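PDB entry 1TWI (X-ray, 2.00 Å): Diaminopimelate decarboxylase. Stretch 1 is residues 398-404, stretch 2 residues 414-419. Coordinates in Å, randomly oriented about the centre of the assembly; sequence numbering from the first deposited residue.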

# COMPACT_ATOMS: atom_id res chain seq x y z
N ARG A 398 -3.15 11.66 -3.29
CA ARG A 398 -4.20 11.46 -4.28
C ARG A 398 -5.39 10.86 -3.53
O ARG A 398 -5.21 9.91 -2.74
N GLY A 399 -6.58 11.41 -3.74
CA GLY A 399 -7.75 10.86 -3.06
C GLY A 399 -8.14 9.44 -3.52
O GLY A 399 -7.92 9.05 -4.68
N ARG A 400 -8.72 8.64 -2.62
CA ARG A 400 -9.13 7.30 -3.06
C ARG A 400 -10.29 7.55 -4.00
O ARG A 400 -11.08 8.49 -3.83
N PRO A 401 -10.41 6.70 -5.03
CA PRO A 401 -11.45 6.87 -6.03
C PRO A 401 -12.89 6.53 -5.71
O PRO A 401 -13.21 5.84 -4.73
N ARG A 402 -13.77 7.01 -6.58
CA ARG A 402 -15.19 6.69 -6.47
C ARG A 402 -15.35 5.24 -6.89
O ARG A 402 -14.49 4.72 -7.59
N MET A 403 -16.47 4.63 -6.48
CA MET A 403 -16.83 3.28 -6.90
C MET A 403 -18.34 3.26 -7.11
O MET A 403 -19.08 3.84 -6.30
N VAL A 404 -18.80 2.56 -8.16
CA VAL A 404 -20.23 2.42 -8.40
C VAL A 404 -20.53 0.92 -8.46
O VAL A 404 -19.61 0.08 -8.68
N ILE A 414 -21.38 3.76 -4.76
CA ILE A 414 -21.24 3.10 -3.46
C ILE A 414 -20.01 3.54 -2.68
O ILE A 414 -19.82 3.12 -1.53
N ARG A 415 -19.16 4.37 -3.29
CA ARG A 415 -18.05 4.95 -2.53
C ARG A 415 -17.83 6.32 -3.12
O ARG A 415 -17.69 6.46 -4.32
N GLU A 416 -17.80 7.36 -2.29
CA GLU A 416 -17.56 8.70 -2.83
C GLU A 416 -16.07 8.91 -2.89
O GLU A 416 -15.29 8.29 -2.14
N ARG A 417 -15.62 9.79 -3.78
CA ARG A 417 -14.19 10.00 -3.84
C ARG A 417 -13.72 10.96 -2.76
O ARG A 417 -14.52 11.65 -2.13
N GLU A 418 -12.42 11.01 -2.55
CA GLU A 418 -11.88 11.94 -1.57
C GLU A 418 -11.42 13.24 -2.28
O GLU A 418 -10.79 13.17 -3.35
N THR A 419 -11.71 14.40 -1.69
CA THR A 419 -11.29 15.69 -2.26
C THR A 419 -9.99 16.10 -1.65
O THR A 419 -9.47 15.40 -0.76

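The two stretches run antiparallel, with Met-403 and Arg-415 as a hydrogen-bonded pair whose side chains share one face of the sheet. Met-403 is m, t, m, and its CG lies 3.6 Å from Arg-415 CB. Met-403 CB also meets Ile-414 CG1 at 4.0 Å; Ile-414 is p, t.

Arg-400 and Glu-418 point toward each other's stretch. Arg-400 (m, t, m) turns at chi3, and its guanidinium meets the carboxylate of Glu-418 (m, t) edge-on. Arg-400 NE binds Glu-418 OE1 at 3.0 Å, and Arg-400 NH2 binds Glu-418 OE2 at 2.8 Å. OE1 of Glu-418 also accepts from Arg-400 N at 2.7 Å. Gly-399 has no side chain; a CB here would point toward stretch 2 and lie 2.3 Å from the backbone atom Glu-418 O, a clash.

Arg-415 is extended, all t through chi3. Arg-415 NH2 lies over a face of the Arg-400 guanidinium, 3.4 Å from Arg-400 NE; both are donors. Water 1 accepts from Arg-415 NE and donates to Arg-400 O and Glu-416 O, joining the stretches.

Arg-402 starts sideways, with chi1 off-well at -96°, then extends to a salt bridge with Glu-416: Arg-402 NE to Glu-416 OE1 is 2.6 Å. Glu-416 CB points away, but chi2 p brings its carboxylate back. Arg-417 (p, t, p) lays its guanidinium face on Arg-402 CD, 3.5 Å from Arg-417 CZ.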

# COMPACT_ATOMS: atom_id res chain seq x y z
CB ARG A 398 -3.74 10.45 -5.36
CG ARG A 398 -2.71 10.97 -6.31
CD ARG A 398 -2.23 9.84 -7.23
NE ARG A 398 -1.40 10.52 -8.21
CZ ARG A 398 -1.77 10.75 -9.46
NH1 ARG A 398 -2.97 10.29 -9.87
NH2 ARG A 398 -0.99 11.52 -10.24
CB ARG A 400 -9.47 6.40 -1.87
CG ARG A 400 -8.12 5.90 -1.23
CD ARG A 400 -8.33 5.24 0.10
NE ARG A 400 -8.76 6.21 1.11
CZ ARG A 400 -9.08 5.87 2.36
NH1 ARG A 400 -9.01 4.59 2.73
NH2 ARG A 400 -9.50 6.78 3.22
CB PRO A 401 -10.94 5.99 -7.14
CG PRO A 401 -10.40 4.78 -6.32
CD PRO A 401 -9.73 5.38 -5.16
CB ARG A 402 -15.99 7.51 -7.46
CG ARG A 402 -16.58 8.76 -6.88
CD ARG A 402 -17.31 9.57 -7.94
NE ARG A 402 -18.22 10.52 -7.32
CZ ARG A 402 -19.08 11.27 -8.01
NH1 ARG A 402 -19.11 11.19 -9.37
NH2 ARG A 402 -19.95 12.04 -7.34
CB MET A 403 -16.57 2.21 -5.82
CG MET A 403 -15.15 2.26 -5.25
SD MET A 403 -14.64 0.57 -4.65
CE MET A 403 -15.93 0.30 -3.28
CB VAL A 404 -20.69 3.07 -9.74
CG1 VAL A 404 -20.59 4.59 -9.67
CG2 VAL A 404 -19.84 2.56 -10.94
CB ILE A 414 -21.23 1.55 -3.56
CG1 ILE A 414 -20.12 1.06 -4.51
CG2 ILE A 414 -22.63 1.09 -4.11
CD1 ILE A 414 -19.87 -0.47 -4.36
CB ARG A 415 -16.77 4.09 -2.62
CG ARG A 415 -15.65 4.66 -1.70
CD ARG A 415 -14.24 4.10 -1.98
NE ARG A 415 -13.29 4.97 -1.30
CZ ARG A 415 -12.83 4.74 -0.08
NH1 ARG A 415 -13.21 3.66 0.60
NH2 ARG A 415 -12.02 5.63 0.49
CB GLU A 416 -18.22 9.75 -1.93
CG GLU A 416 -18.23 11.17 -2.45
CD GLU A 416 -18.72 11.32 -3.88
OE1 GLU A 416 -17.88 11.10 -4.76
OE2 GLU A 416 -19.90 11.67 -4.11
CB ARG A 417 -13.75 10.56 -5.20
CG ARG A 417 -14.36 11.87 -5.57
CD ARG A 417 -13.62 12.38 -6.85
NE ARG A 417 -13.69 11.42 -7.95
CZ ARG A 417 -14.54 11.50 -8.98
NH1 ARG A 417 -15.41 12.54 -9.04
NH2 ARG A 417 -14.52 10.57 -9.94
CB GLU A 418 -10.67 11.28 -0.85
CG GLU A 418 -11.13 10.25 0.20
CD GLU A 418 -10.00 9.46 0.77
OE1 GLU A 418 -9.15 9.00 -0.00
OE2 GLU A 418 -9.98 9.29 2.02
CB THR A 419 -12.28 16.87 -1.90
OG1 THR A 419 -12.27 17.05 -0.47
CG2 THR A 419 -13.71 16.52 -2.36
O HOH W 1 -12.67 7.79 -1.56